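TRNA dimethylallyltransferase (Bacillus halodurans, PDB 3EXA) probably transfers a dimethylallyl group from dimethylallyl diphosphate to adenosine 37 of tRNAs that read codons beginning with uridine. Local coordinates at residues 27-32 with 91-97; 22-27 with 298-302; 136-140 with 154-159. Residues are numbered along the deposited sequence.

Contacts 1 and 2 belong to the P-loop-type core, which probably binds nucleotide, and share Leu27, their centres about 12 Å apart; contact 3 lies in a distant group of helices, its centre about 60 Å from that of contact 1. All three are partly buried. Contact 1, the most so, joins two neighbouring strands of the central sheet through backbone hydrogen bonds, with arginines at its exposed end round a buried Glu30. Nearer the surface, contact 2 sets the helix preceding one of those strands against the C-terminal helix, by side-chain packing alone, and contact 3 fastens a loop to a helix with a single histidine hydrogen bond, a proline-histidine CH-pi contact and a bridging water, beside a second subunit.

Contact 1 (27-32 with 91-97); sequences LNGEVI and RGRLPFL
Two adjacent parallel strands in the sheet of a P-loop NTPase-like core, 29-32 and 94-97, run side by side with axes 4.5 Å apart and a crossing angle of -28°. The register pairs Gly29 with Leu94, Glu30 with Pro95, Val31 with Phe96 and Ile32 with Leu97. The hydrogen-bond ladder starts with Leu94 N to Asn28 O (3.1 Å), then Glu30 N to Leu94 O (3.0 Å), Phe96 N to Glu30 O (2.8 Å) and a very short Ile32 N to Phe96 O (2.5 Å). Leu94 and Phe96 make all these bonds, so Pro95, lacking an NH, does not interrupt them.

On the face of Val31 and Phe96 the bare Gly29 leaves a hollow that the edge of the Phe96 ring fills (chi1 -87°, chi2 -96°), with CD2 4.2 Å from Gly29 CA. The CA atoms of Gly29 and Leu94 are only 4.1 Å apart, and an ideal CB on Gly29 would clash with Leu94 O and Phe96 CE2. Val31 CG2 lies 4.2 Å from Phe96 CB. Leu27 CD2 rests against both Phe96 CZ and Leu94 CD2, 3.8 Å from each.

On the other face Ile32 CG2 meets Leu97 CD1 at 4.2 Å, and helix 74-90 covers Ile32 and Pro95. Arg91 precedes Gly92, whose positive phi (79°) closes a Schellman motif. Glu30 (m, t) carries its carboxylate into a salt-bridge network: Arg91 NH2 donates to Glu30 OE1 (2.8 Å) and Arg91 NE to Glu30 OE2 (3.0 Å), while Arg93 NH1 makes a short salt bridge to Glu30 OE2 (2.5 Å).

Contact 2 (22-27 with 298-302); sequences MLAKRL and IMEIH
Two patches of similar size, an apolar cluster and an arginine-histidine packing, join the C-terminal part of helix 16-25, which follows the predicted ATP-binding loop, and the residues after it to one turn of helix 294-317. In that turn His302 N bonds to Ile298 O at 3.0 Å. The backbones come closest at Leu23 and His302, whose CA atoms are 6.3 Å apart.

In the apolar cluster Leu23 (m, t) reaches across: its CD2 lies 3.4 Å from Ile298 CD1 and 3.8 Å from His302 CB, its CD1 3.7 Å from Ile301 CG2. The branched leucine thus spreads over both isoleucines. Selenomethionine Met22 adds CB to Ile298 CG1 at 4.0 Å.

The second patch surrounds the His302 imidazole (chi1 t). Arg26 (chi1 p) folds along it: CG is 3.5 Å from His302 CD2, NE lies over one ring face, and His302 CB over one guanidinium face. A long, flexible side chain suits this solvent-facing border; its NH2 reaches Ile298 CG2 at 3.4 Å. Leu27 CD1 approaches His302 NE2 at 3.2 Å. The segments share no hydrogen bond.

Leu23 and Leu27 also touch Phe96 of strand 94-98, and Ile301 packs on Phe287 of strand 284-288, so the C-terminal helix lies against both sheet and helix 16-25.

Contact 3 (136-140 with 154-159); sequences VQALH and IHPNNY
Val136, Pro156 and His140 hold the loop 154-159 against residues 136-140 of helix 136-144. Val136 and His140, one turn apart, both point toward the loop, and the backbones come closest at Gln137 and Pro156, with CA atoms 5.2 Å apart.

Pro156 follows His155 in a type I turn from His155 to Asn158, closed by Asn158 N to His155 O at 2.8 Å; its ring-fixed phi (-55°) fits that position. Its CB sits over the His140 imidazole, 3.9 Å from the centroid and 26° off the normal, a CH-pi contact.

His140, with chi1 t and chi2 -90°, turns its ring edge to the chain before the turn: NE2 donates to Ile154 O at 2.7 Å. Its aromatic face and polar edge thus serve two neighbours at once.

Val136 (p) is small and branched enough for the gap beside Pro156 and Tyr159: its CG2 lies 3.1 Å from Pro156 O and 3.5 Å from Tyr159 CB. Water 2 links Val136 O (3.0 Å) to Pro156 O (2.6 Å), donating to both. Tyr159 also packs on Leu103 of the second subunit.

The loop joins helix 148-151 to helix 159-171: a type I turn running into a helix N-cap, Asn158, held to a neighbouring helix of the helical region inserted in the P-loop-type core.

Contact 1 (27-32 with 91-97)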
ATOM      1  N   LEU A  27     -40.318 -19.961  -3.817  1.00 30.32           N
ATOM      2  CA  LEU A  27     -39.722 -18.886  -4.591  1.00 22.57           C
ATOM      3  C   LEU A  27     -38.566 -19.427  -5.421  1.00 23.79           C
ATOM      4  O   LEU A  27     -37.756 -18.662  -5.940  1.00 25.66           O
ATOM      5  CB  LEU A  27     -39.227 -17.788  -3.650  1.00 26.37           C
ATOM      6  CG  LEU A  27     -39.782 -16.366  -3.834  1.00 31.32           C
ATOM      7  CD1 LEU A  27     -41.294 -16.389  -3.910  1.00 32.37           C
ATOM      8  CD2 LEU A  27     -39.328 -15.498  -2.675  1.00 24.81           C
ATOM      9  N   ASN A  28     -38.506 -20.753  -5.537  1.00 24.14           N
ATOM     10  CA  ASN A  28     -37.459 -21.459  -6.286  1.00 26.54           C
ATOM     11  C   ASN A  28     -36.089 -20.809  -6.104  1.00 22.32           C
ATOM     12  O   ASN A  28     -35.497 -20.356  -7.076  1.00 31.14           O
ATOM     13  CB  ASN A  28     -37.824 -21.499  -7.787  1.00 29.19           C
ATOM     14  CG  ASN A  28     -36.886 -22.387  -8.609  1.00 31.78           C
ATOM     15  OD1 ASN A  28     -36.604 -23.529  -8.240  1.00 35.13           O
ATOM     16  ND2 ASN A  28     -36.419 -21.868  -9.738  1.00 28.49           N
ATOM     17  N   GLY A  29     -35.575 -20.777  -4.876  1.00 17.81           N
ATOM     18  CA  GLY A  29     -34.283 -20.149  -4.656  1.00 19.88           C
ATOM     19  C   GLY A  29     -33.213 -21.002  -3.994  1.00 23.83           C
ATOM     20  O   GLY A  29     -33.484 -22.124  -3.573  1.00 19.20           O
ATOM     21  N   GLU A  30     -31.987 -20.482  -3.924  1.00 15.04           N
ATOM     22  CA  GLU A  30     -30.889 -21.200  -3.284  1.00 20.17           C
ATOM     23  C   GLU A  30     -30.374 -20.326  -2.151  1.00 22.63           C
ATOM     24  O   GLU A  30     -30.480 -19.104  -2.226  1.00 28.64           O
ATOM     25  CB  GLU A  30     -29.767 -21.476  -4.277  1.00 19.10           C
ATOM     26  CG  GLU A  30     -30.243 -22.103  -5.562  1.00 23.84           C
ATOM     27  CD  GLU A  30     -29.113 -22.744  -6.339  1.00 27.81           C
ATOM     28  OE1 GLU A  30     -27.962 -22.275  -6.223  1.00 29.51           O
ATOM     29  OE2 GLU A  30     -29.372 -23.720  -7.070  1.00 31.61           O
ATOM     30  N   VAL A  31     -29.818 -20.923  -1.100  1.00 14.54           N
ATOM     31  CA  VAL A  31     -29.347 -20.100   0.010  1.00  6.99           C
ATOM     32  C   VAL A  31     -27.852 -19.922   0.097  1.00 11.69           C
ATOM     33  O   VAL A  31     -27.088 -20.883   0.009  1.00 16.33           O
ATOM     34  CB  VAL A  31     -29.799 -20.641   1.392  1.00 10.39           C
ATOM     35  CG1 VAL A  31     -29.279 -19.716   2.489  1.00  4.58           C
ATOM     36  CG2 VAL A  31     -31.310 -20.756   1.464  1.00  1.00           C
ATOM     37  N   ILE A  32     -27.428 -18.682   0.276  1.00  8.83           N
ATOM     38  CA  ILE A  32     -26.014 -18.409   0.443  1.00  9.57           C
ATOM     39  C   ILE A  32     -25.869 -18.055   1.914  1.00 19.18           C
ATOM     40  O   ILE A  32     -26.441 -17.060   2.377  1.00 17.53           O
ATOM     41  CB  ILE A  32     -25.541 -17.221  -0.377  1.00 20.45           C
ATOM     42  CG1 ILE A  32     -25.877 -17.439  -1.854  1.00 19.84           C
ATOM     43  CG2 ILE A  32     -24.042 -17.048  -0.176  1.00 20.29           C
ATOM     44  CD1 ILE A  32     -25.488 -16.272  -2.731  1.00 19.65           C
ATOM     45  N   ARG A  91     -29.066 -20.369 -13.264  1.00 21.93           N
ATOM     46  CA  ARG A  91     -29.898 -21.564 -13.130  1.00 19.14           C
ATOM     47  C   ARG A  91     -31.369 -21.203 -13.111  1.00 19.84           C
ATOM     48  O   ARG A  91     -32.226 -22.081 -13.087  1.00 22.46           O
ATOM     49  CB  ARG A  91     -29.575 -22.323 -11.840  1.00 25.57           C
ATOM     50  CG  ARG A  91     -28.348 -23.205 -11.902  1.00 22.90           C
ATOM     51  CD  ARG A  91     -28.188 -23.996 -10.607  1.00 28.79           C
ATOM     52  NE  ARG A  91     -27.712 -23.195  -9.477  1.00 29.80           N
ATOM     53  CZ  ARG A  91     -26.465 -22.743  -9.343  1.00 36.01           C
ATOM     54  NH1 ARG A  91     -25.558 -23.006 -10.271  1.00 38.34           N
ATOM     55  NH2 ARG A  91     -26.115 -22.045  -8.268  1.00 34.40           N
ATOM     56  N   GLY A  92     -31.655 -19.903 -13.109  1.00 25.46           N
ATOM     57  CA  GLY A  92     -33.032 -19.441 -13.086  1.00 20.89           C
ATOM     58  C   GLY A  92     -33.636 -19.507 -11.695  1.00 29.58           C
ATOM     59  O   GLY A  92     -34.850 -19.609 -11.542  1.00 32.10           O
ATOM     60  N   ARG A  93     -32.776 -19.445 -10.684  1.00 29.69           N
ATOM     61  CA  ARG A  93     -33.189 -19.503  -9.291  1.00 25.96           C
ATOM     62  C   ARG A  93     -32.976 -18.150  -8.635  1.00 21.99           C
ATOM     63  O   ARG A  93     -32.245 -17.303  -9.156  1.00 15.70           O
ATOM     64  CB  ARG A  93     -32.344 -20.528  -8.541  1.00 33.44           C
ATOM     65  CG  ARG A  93     -32.324 -21.895  -9.160  1.00 29.24           C
ATOM     66  CD  ARG A  93     -33.533 -22.671  -8.742  1.00 39.17           C
ATOM     67  NE  ARG A  93     -33.437 -24.066  -9.142  1.00 45.40           N
ATOM     68  CZ  ARG A  93     -32.553 -24.929  -8.651  1.00 45.34           C
ATOM     69  NH1 ARG A  93     -31.679 -24.536  -7.736  1.00 49.73           N
ATOM     70  NH2 ARG A  93     -32.553 -26.193  -9.061  1.00 49.21           N
ATOM     71  N   LEU A  94     -33.595 -17.965  -7.475  1.00 14.89           N
ATOM     72  CA  LEU A  94     -33.466 -16.722  -6.728  1.00 13.91           C
ATOM     73  C   LEU A  94     -32.486 -16.884  -5.563  1.00 19.27           C
ATOM     74  O   LEU A  94     -32.708 -17.694  -4.658  1.00 21.47           O
ATOM     75  CB  LEU A  94     -34.835 -16.293  -6.201  1.00 15.76           C
ATOM     76  CG  LEU A  94     -34.846 -15.077  -5.281  1.00 10.25           C
ATOM     77  CD1 LEU A  94     -34.291 -13.867  -6.014  1.00  8.38           C
ATOM     78  CD2 LEU A  94     -36.259 -14.826  -4.821  1.00 13.21           C
ATOM     79  N   PRO A  95     -31.387 -16.113  -5.572  1.00 17.70           N
ATOM     80  CA  PRO A  95     -30.383 -16.185  -4.509  1.00 19.98           C
ATOM     81  C   PRO A  95     -30.821 -15.554  -3.190  1.00 18.27           C
ATOM     82  O   PRO A  95     -31.330 -14.432  -3.156  1.00 14.23           O
ATOM     83  CB  PRO A  95     -29.187 -15.466  -5.122  1.00 23.02           C
ATOM     84  CG  PRO A  95     -29.846 -14.398  -5.917  1.00 20.84           C
ATOM     85  CD  PRO A  95     -30.969 -15.156  -6.609  1.00 15.39           C
ATOM     86  N   PHE A  96     -30.598 -16.299  -2.113  1.00 17.51           N
ATOM     87  CA  PHE A  96     -30.947 -15.899  -0.752  1.00 15.38           C
ATOM     88  C   PHE A  96     -29.696 -15.760   0.137  1.00 17.17           C
ATOM     89  O   PHE A  96     -28.938 -16.717   0.307  1.00 13.17           O
ATOM     90  CB  PHE A  96     -31.882 -16.960  -0.139  1.00 23.10           C
ATOM     91  CG  PHE A  96     -33.351 -16.751  -0.433  1.00 21.11           C
ATOM     92  CD1 PHE A  96     -34.170 -16.096   0.489  1.00 25.59           C
ATOM     93  CD2 PHE A  96     -33.919 -17.227  -1.610  1.00 18.77           C
ATOM     94  CE1 PHE A  96     -35.538 -15.911   0.242  1.00 24.20           C
ATOM     95  CE2 PHE A  96     -35.284 -17.047  -1.865  1.00 25.43           C
ATOM     96  CZ  PHE A  96     -36.096 -16.387  -0.932  1.00 19.70           C
ATOM     97  N   LEU A  97     -29.479 -14.569   0.687  1.00 14.11           N
ATOM     98  CA  LEU A  97     -28.358 -14.329   1.585  1.00 14.07           C
ATOM     99  C   LEU A  97     -28.978 -14.357   2.977  1.00 19.40           C
ATOM    100  O   LEU A  97     -29.716 -13.435   3.364  1.00 13.12           O
ATOM    101  CB  LEU A  97     -27.714 -12.963   1.316  1.00 17.55           C
ATOM    102  CG  LEU A  97     -26.446 -12.602   2.109  1.00 11.86           C
ATOM    103  CD1 LEU A  97     -25.344 -13.594   1.828  1.00  7.35           C
ATOM    104  CD2 LEU A  97     -25.993 -11.216   1.726  1.00 22.65           C
TER
HETATM  105  O   HOH W   1     -35.679 -24.568 -11.222  1.00 14.05           O

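Contact 2 (22-27 with 298-302)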
HETATM    1  N   MSE A  22     -38.383 -22.109   3.784  1.00 24.71           N
HETATM    2  CA  MSE A  22     -39.785 -22.127   3.363  1.00 26.05           C
HETATM    3  C   MSE A  22     -40.022 -21.059   2.303  1.00 24.06           C
HETATM    4  O   MSE A  22     -40.840 -21.233   1.410  1.00 25.40           O
HETATM    5  CB  MSE A  22     -40.719 -21.886   4.557  1.00 38.52           C
HETATM    6  CG  MSE A  22     -40.817 -23.050   5.572  1.00 54.06           C
HETATM    7 SE   MSE A  22     -41.446 -24.794   4.896  1.00 68.06          SE
HETATM    8  CE  MSE A  22     -39.868 -25.899   5.226  1.00 53.99           C
ATOM      9  N   LEU A  23     -39.302 -19.952   2.416  1.00 23.85           N
ATOM     10  CA  LEU A  23     -39.424 -18.887   1.453  1.00 20.45           C
ATOM     11  C   LEU A  23     -38.761 -19.304   0.149  1.00 21.34           C
ATOM     12  O   LEU A  23     -39.250 -18.995  -0.934  1.00 20.34           O
ATOM     13  CB  LEU A  23     -38.759 -17.622   1.979  1.00 17.95           C
ATOM     14  CG  LEU A  23     -39.589 -16.825   2.974  1.00 19.44           C
ATOM     15  CD1 LEU A  23     -38.795 -15.628   3.443  1.00 18.60           C
ATOM     16  CD2 LEU A  23     -40.886 -16.372   2.314  1.00 17.99           C
ATOM     17  N   ALA A  24     -37.647 -20.015   0.256  1.00 17.62           N
ATOM     18  CA  ALA A  24     -36.910 -20.449  -0.927  1.00 18.51           C
ATOM     19  C   ALA A  24     -37.612 -21.569  -1.686  1.00 23.73           C
ATOM     20  O   ALA A  24     -37.348 -21.790  -2.871  1.00 24.81           O
ATOM     21  CB  ALA A  24     -35.504 -20.886  -0.533  1.00 14.85           C
ATOM     22  N   LYS A  25     -38.506 -22.273  -1.002  1.00 26.69           N
ATOM     23  CA  LYS A  25     -39.249 -23.362  -1.618  1.00 29.52           C
ATOM     24  C   LYS A  25     -40.275 -22.836  -2.612  1.00 33.73           C
ATOM     25  O   LYS A  25     -40.299 -23.241  -3.776  1.00 36.83           O
ATOM     26  CB  LYS A  25     -39.952 -24.195  -0.546  1.00 28.98           C
ATOM     27  CG  LYS A  25     -39.028 -25.092   0.250  1.00 22.94           C
ATOM     28  CD  LYS A  25     -39.785 -25.749   1.386  1.00 30.60           C
ATOM     29  CE  LYS A  25     -38.921 -26.759   2.117  1.00 35.33           C
ATOM     30  NZ  LYS A  25     -38.595 -27.930   1.250  1.00 38.78           N
ATOM     31  N   ARG A  26     -41.123 -21.926  -2.158  1.00 33.68           N
ATOM     32  CA  ARG A  26     -42.142 -21.374  -3.038  1.00 34.72           C
ATOM     33  C   ARG A  26     -41.617 -20.223  -3.894  1.00 32.54           C
ATOM     34  O   ARG A  26     -42.375 -19.595  -4.627  1.00 35.50           O
ATOM     35  CB  ARG A  26     -43.344 -20.920  -2.210  1.00 42.58           C
ATOM     36  CG  ARG A  26     -42.971 -20.021  -1.062  1.00 42.23           C
ATOM     37  CD  ARG A  26     -43.781 -20.342   0.191  1.00 54.53           C
ATOM     38  NE  ARG A  26     -45.134 -19.790   0.201  1.00 51.10           N
ATOM     39  CZ  ARG A  26     -45.899 -19.751   1.290  1.00 54.78           C
ATOM     40  NH1 ARG A  26     -47.124 -19.232   1.245  1.00 46.92           N
ATOM     41  NH2 ARG A  26     -45.427 -20.231   2.434  1.00 43.50           N
ATOM     42  N   LEU A  27     -40.318 -19.961  -3.817  1.00 30.32           N
ATOM     43  CA  LEU A  27     -39.722 -18.886  -4.591  1.00 22.57           C
ATOM     44  C   LEU A  27     -38.566 -19.427  -5.421  1.00 23.79           C
ATOM     45  O   LEU A  27     -37.756 -18.662  -5.940  1.00 25.66           O
ATOM     46  CB  LEU A  27     -39.227 -17.788  -3.650  1.00 26.37           C
ATOM     47  CG  LEU A  27     -39.782 -16.366  -3.834  1.00 31.32           C
ATOM     48  CD1 LEU A  27     -41.294 -16.389  -3.910  1.00 32.37           C
ATOM     49  CD2 LEU A  27     -39.328 -15.498  -2.675  1.00 24.81           C
ATOM     50  N   ILE A 298     -45.192 -16.566   7.569  1.00 15.58           N
ATOM     51  CA  ILE A 298     -44.447 -16.920   6.375  1.00 19.66           C
ATOM     52  C   ILE A 298     -45.232 -16.542   5.123  1.00 18.84           C
ATOM     53  O   ILE A 298     -44.648 -16.169   4.106  1.00 24.98           O
ATOM     54  CB  ILE A 298     -44.109 -18.425   6.371  1.00 17.72           C
ATOM     55  CG1 ILE A 298     -42.759 -18.644   5.692  1.00 25.43           C
ATOM     56  CG2 ILE A 298     -45.203 -19.219   5.676  1.00 18.95           C
ATOM     57  CD1 ILE A 298     -42.757 -18.411   4.204  1.00 35.97           C
HETATM   58  N   MSE A 299     -46.555 -16.623   5.204  1.00 11.37           N
HETATM   59  CA  MSE A 299     -47.390 -16.271   4.069  1.00 20.19           C
HETATM   60  C   MSE A 299     -47.363 -14.752   3.889  1.00 16.98           C
HETATM   61  O   MSE A 299     -47.377 -14.256   2.764  1.00 24.49           O
HETATM   62  CB  MSE A 299     -48.822 -16.774   4.299  1.00 28.17           C
HETATM   63  CG  MSE A 299     -49.735 -16.732   3.080  1.00 43.22           C
HETATM   64 SE   MSE A 299     -51.412 -17.726   3.354  1.00 60.98          SE
HETATM   65  CE  MSE A 299     -52.246 -16.584   4.704  1.00 49.55           C
ATOM     66  N   GLU A 300     -47.300 -14.016   4.995  1.00 13.33           N
ATOM     67  CA  GLU A 300     -47.256 -12.558   4.940  1.00 10.75           C
ATOM     68  C   GLU A 300     -45.912 -12.092   4.411  1.00 13.75           C
ATOM     69  O   GLU A 300     -45.834 -11.125   3.652  1.00 15.13           O
ATOM     70  CB  GLU A 300     -47.471 -11.952   6.329  1.00 14.37           C
ATOM     71  CG  GLU A 300     -47.340 -10.427   6.376  1.00 10.35           C
ATOM     72  CD  GLU A 300     -47.044  -9.899   7.774  1.00 23.83           C
ATOM     73  OE1 GLU A 300     -47.329 -10.619   8.762  1.00 20.80           O
ATOM     74  OE2 GLU A 300     -46.530  -8.756   7.888  1.00 24.44           O
ATOM     75  N   ILE A 301     -44.850 -12.779   4.824  1.00 12.12           N
ATOM     76  CA  ILE A 301     -43.498 -12.427   4.409  1.00  8.82           C
ATOM     77  C   ILE A 301     -43.271 -12.725   2.936  1.00 13.90           C
ATOM     78  O   ILE A 301     -42.582 -11.969   2.260  1.00  8.55           O
ATOM     79  CB  ILE A 301     -42.434 -13.200   5.219  1.00 14.65           C
ATOM     80  CG1 ILE A 301     -42.442 -12.728   6.671  1.00 13.07           C
ATOM     81  CG2 ILE A 301     -41.050 -12.980   4.605  1.00 20.35           C
ATOM     82  CD1 ILE A 301     -41.517 -13.508   7.560  1.00  3.22           C
ATOM     83  N   HIS A 302     -43.832 -13.836   2.453  1.00 11.81           N
ATOM     84  CA  HIS A 302     -43.679 -14.223   1.060  1.00 13.14           C
ATOM     85  C   HIS A 302     -44.396 -13.241   0.152  1.00 20.91           C
ATOM     86  O   HIS A 302     -43.892 -12.867  -0.910  1.00 20.41           O
ATOM     87  CB  HIS A 302     -44.244 -15.613   0.814  1.00 13.66           C
ATOM     88  CG  HIS A 302     -44.447 -15.926  -0.639  1.00 18.61           C
ATOM     89  ND1 HIS A 302     -45.559 -15.516  -1.339  1.00 19.40           N
ATOM     90  CD2 HIS A 302     -43.657 -16.579  -1.527  1.00 21.71           C
ATOM     91  CE1 HIS A 302     -45.451 -15.907  -2.602  1.00 11.54           C
ATOM     92  NE2 HIS A 302     -44.310 -16.550  -2.739  1.00 22.44           N
TER

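Contact 3 (136-140 with 154-159)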
ATOM      1  N   VAL A 136      16.559  21.159   1.580  1.00 41.05           N
ATOM      2  CA  VAL A 136      16.038  20.025   2.318  1.00 31.15           C
ATOM      3  C   VAL A 136      15.077  20.607   3.350  1.00 31.98           C
ATOM      4  O   VAL A 136      14.135  19.942   3.782  1.00 36.68           O
ATOM      5  CB  VAL A 136      17.150  19.216   3.022  1.00 29.17           C
ATOM      6  CG1 VAL A 136      17.699  19.976   4.213  1.00 27.32           C
ATOM      7  CG2 VAL A 136      16.611  17.873   3.439  1.00 30.10           C
ATOM      8  N   GLN A 137      15.292  21.859   3.738  1.00 26.67           N
ATOM      9  CA  GLN A 137      14.385  22.466   4.700  1.00 31.58           C
ATOM     10  C   GLN A 137      13.129  22.963   3.974  1.00 27.59           C
ATOM     11  O   GLN A 137      12.096  23.200   4.606  1.00 28.62           O
ATOM     12  CB  GLN A 137      15.050  23.623   5.450  1.00 35.44           C
ATOM     13  CG  GLN A 137      15.121  24.901   4.660  1.00 44.65           C
ATOM     14  CD  GLN A 137      15.324  26.118   5.537  1.00 54.59           C
ATOM     15  OE1 GLN A 137      15.410  27.241   5.039  1.00 60.43           O
ATOM     16  NE2 GLN A 137      15.398  25.905   6.850  1.00 51.64           N
ATOM     17  N   ALA A 138      13.216  23.128   2.653  1.00 21.49           N
ATOM     18  CA  ALA A 138      12.050  23.556   1.871  1.00 19.57           C
ATOM     19  C   ALA A 138      11.034  22.407   1.874  1.00 23.77           C
ATOM     20  O   ALA A 138       9.819  22.620   1.965  1.00 24.33           O
ATOM     21  CB  ALA A 138      12.453  23.894   0.441  1.00  9.14           C
ATOM     22  N   LEU A 139      11.548  21.184   1.774  1.00 24.72           N
ATOM     23  CA  LEU A 139      10.709  19.992   1.789  1.00 26.21           C
ATOM     24  C   LEU A 139      10.126  19.867   3.195  1.00 31.38           C
ATOM     25  O   LEU A 139       9.042  19.313   3.403  1.00 32.40           O
ATOM     26  CB  LEU A 139      11.541  18.753   1.476  1.00 17.04           C
ATOM     27  CG  LEU A 139      10.747  17.456   1.586  1.00 18.55           C
ATOM     28  CD1 LEU A 139       9.700  17.446   0.514  1.00 13.02           C
ATOM     29  CD2 LEU A 139      11.662  16.256   1.456  1.00 26.26           C
ATOM     30  N   HIS A 140      10.880  20.402   4.149  1.00 30.08           N
ATOM     31  CA  HIS A 140      10.507  20.403   5.546  1.00 32.86           C
ATOM     32  C   HIS A 140       9.421  21.453   5.735  1.00 35.63           C
ATOM     33  O   HIS A 140       8.444  21.233   6.455  1.00 33.03           O
ATOM     34  CB  HIS A 140      11.735  20.728   6.401  1.00 32.62           C
ATOM     35  CG  HIS A 140      11.548  20.449   7.858  1.00 37.16           C
ATOM     36  ND1 HIS A 140      11.053  21.387   8.740  1.00 37.87           N
ATOM     37  CD2 HIS A 140      11.767  19.328   8.585  1.00 35.23           C
ATOM     38  CE1 HIS A 140      10.975  20.854   9.946  1.00 33.92           C
ATOM     39  NE2 HIS A 140      11.401  19.606   9.879  1.00 37.53           N
ATOM     40  N   ILE A 154      10.804  16.386  13.535  1.00 43.66           N
ATOM     41  CA  ILE A 154      11.835  15.770  12.702  1.00 41.54           C
ATOM     42  C   ILE A 154      12.853  16.794  12.205  1.00 44.63           C
ATOM     43  O   ILE A 154      12.474  17.829  11.659  1.00 45.40           O
ATOM     44  CB  ILE A 154      11.209  15.098  11.466  1.00 38.99           C
ATOM     45  CG1 ILE A 154      10.103  14.133  11.897  1.00 34.96           C
ATOM     46  CG2 ILE A 154      12.281  14.370  10.673  1.00 37.48           C
ATOM     47  CD1 ILE A 154       9.177  13.738  10.762  1.00 27.64           C
ATOM     48  N   HIS A 155      14.140  16.498  12.393  1.00 47.57           N
ATOM     49  CA  HIS A 155      15.213  17.392  11.944  1.00 44.34           C
ATOM     50  C   HIS A 155      15.110  17.529  10.433  1.00 38.60           C
ATOM     51  O   HIS A 155      15.000  16.536   9.719  1.00 29.52           O
ATOM     52  CB  HIS A 155      16.584  16.808  12.285  1.00 48.55           C
ATOM     53  CG  HIS A 155      17.700  17.808  12.254  1.00 57.50           C
ATOM     54  ND1 HIS A 155      18.994  17.466  11.924  1.00 64.13           N
ATOM     55  CD2 HIS A 155      17.735  19.120  12.591  1.00 62.32           C
ATOM     56  CE1 HIS A 155      19.779  18.521  12.063  1.00 64.39           C
ATOM     57  NE2 HIS A 155      19.039  19.538  12.468  1.00 64.50           N
ATOM     58  N   PRO A 156      15.161  18.768   9.926  1.00 42.36           N
ATOM     59  CA  PRO A 156      15.065  19.001   8.481  1.00 43.70           C
ATOM     60  C   PRO A 156      16.077  18.238   7.605  1.00 38.34           C
ATOM     61  O   PRO A 156      15.808  17.988   6.429  1.00 38.73           O
ATOM     62  CB  PRO A 156      15.169  20.530   8.367  1.00 41.93           C
ATOM     63  CG  PRO A 156      15.886  20.940   9.616  1.00 38.96           C
ATOM     64  CD  PRO A 156      15.319  20.035  10.662  1.00 38.34           C
ATOM     65  N   ASN A 157      17.218  17.855   8.176  1.00 33.91           N
ATOM     66  CA  ASN A 157      18.247  17.104   7.439  1.00 32.97           C
ATOM     67  C   ASN A 157      17.834  15.633   7.264  1.00 31.53           C
ATOM     68  O   ASN A 157      18.477  14.870   6.538  1.00 27.84           O
ATOM     69  CB  ASN A 157      19.605  17.156   8.174  1.00 32.92           C
ATOM     70  CG  ASN A 157      20.402  18.433   7.886  1.00 32.95           C
ATOM     71  OD1 ASN A 157      19.938  19.541   8.138  1.00 35.69           O
ATOM     72  ND2 ASN A 157      21.616  18.268   7.364  1.00 36.74           N
ATOM     73  N   ASN A 158      16.766  15.229   7.939  1.00 30.44           N
ATOM     74  CA  ASN A 158      16.301  13.852   7.828  1.00 32.86           C
ATOM     75  C   ASN A 158      15.199  13.796   6.772  1.00 28.95           C
ATOM     76  O   ASN A 158      14.077  13.409   7.068  1.00 28.84           O
ATOM     77  CB  ASN A 158      15.752  13.377   9.176  1.00 33.30           C
ATOM     78  CG  ASN A 158      15.639  11.866   9.263  1.00 37.90           C
ATOM     79  OD1 ASN A 158      15.827  11.156   8.271  1.00 46.28           O
ATOM     80  ND2 ASN A 158      15.326  11.366  10.454  1.00 32.74           N
ATOM     81  N   TYR A 159      15.536  14.177   5.541  1.00 31.66           N
ATOM     82  CA  TYR A 159      14.586  14.205   4.436  1.00 28.45           C
ATOM     83  C   TYR A 159      13.891  12.875   4.184  1.00 34.40           C
ATOM     84  O   TYR A 159      12.769  12.840   3.669  1.00 37.11           O
ATOM     85  CB  TYR A 159      15.274  14.639   3.147  1.00 26.86           C
ATOM     86  CG  TYR A 159      16.223  13.602   2.576  1.00 31.56           C
ATOM     87  CD1 TYR A 159      17.580  13.604   2.909  1.00 26.39           C
ATOM     88  CD2 TYR A 159      15.761  12.620   1.689  1.00 33.39           C
ATOM     89  CE1 TYR A 159      18.456  12.661   2.373  1.00 23.84           C
ATOM     90  CE2 TYR A 159      16.626  11.669   1.149  1.00 29.44           C
ATOM     91  CZ  TYR A 159      17.972  11.697   1.491  1.00 32.64           C
ATOM     92  OH  TYR A 159      18.827  10.772   0.923  1.00 22.38           O
TER
HETATM   93  O   HOH W   2      13.923  17.146   4.772  1.00 29.61           O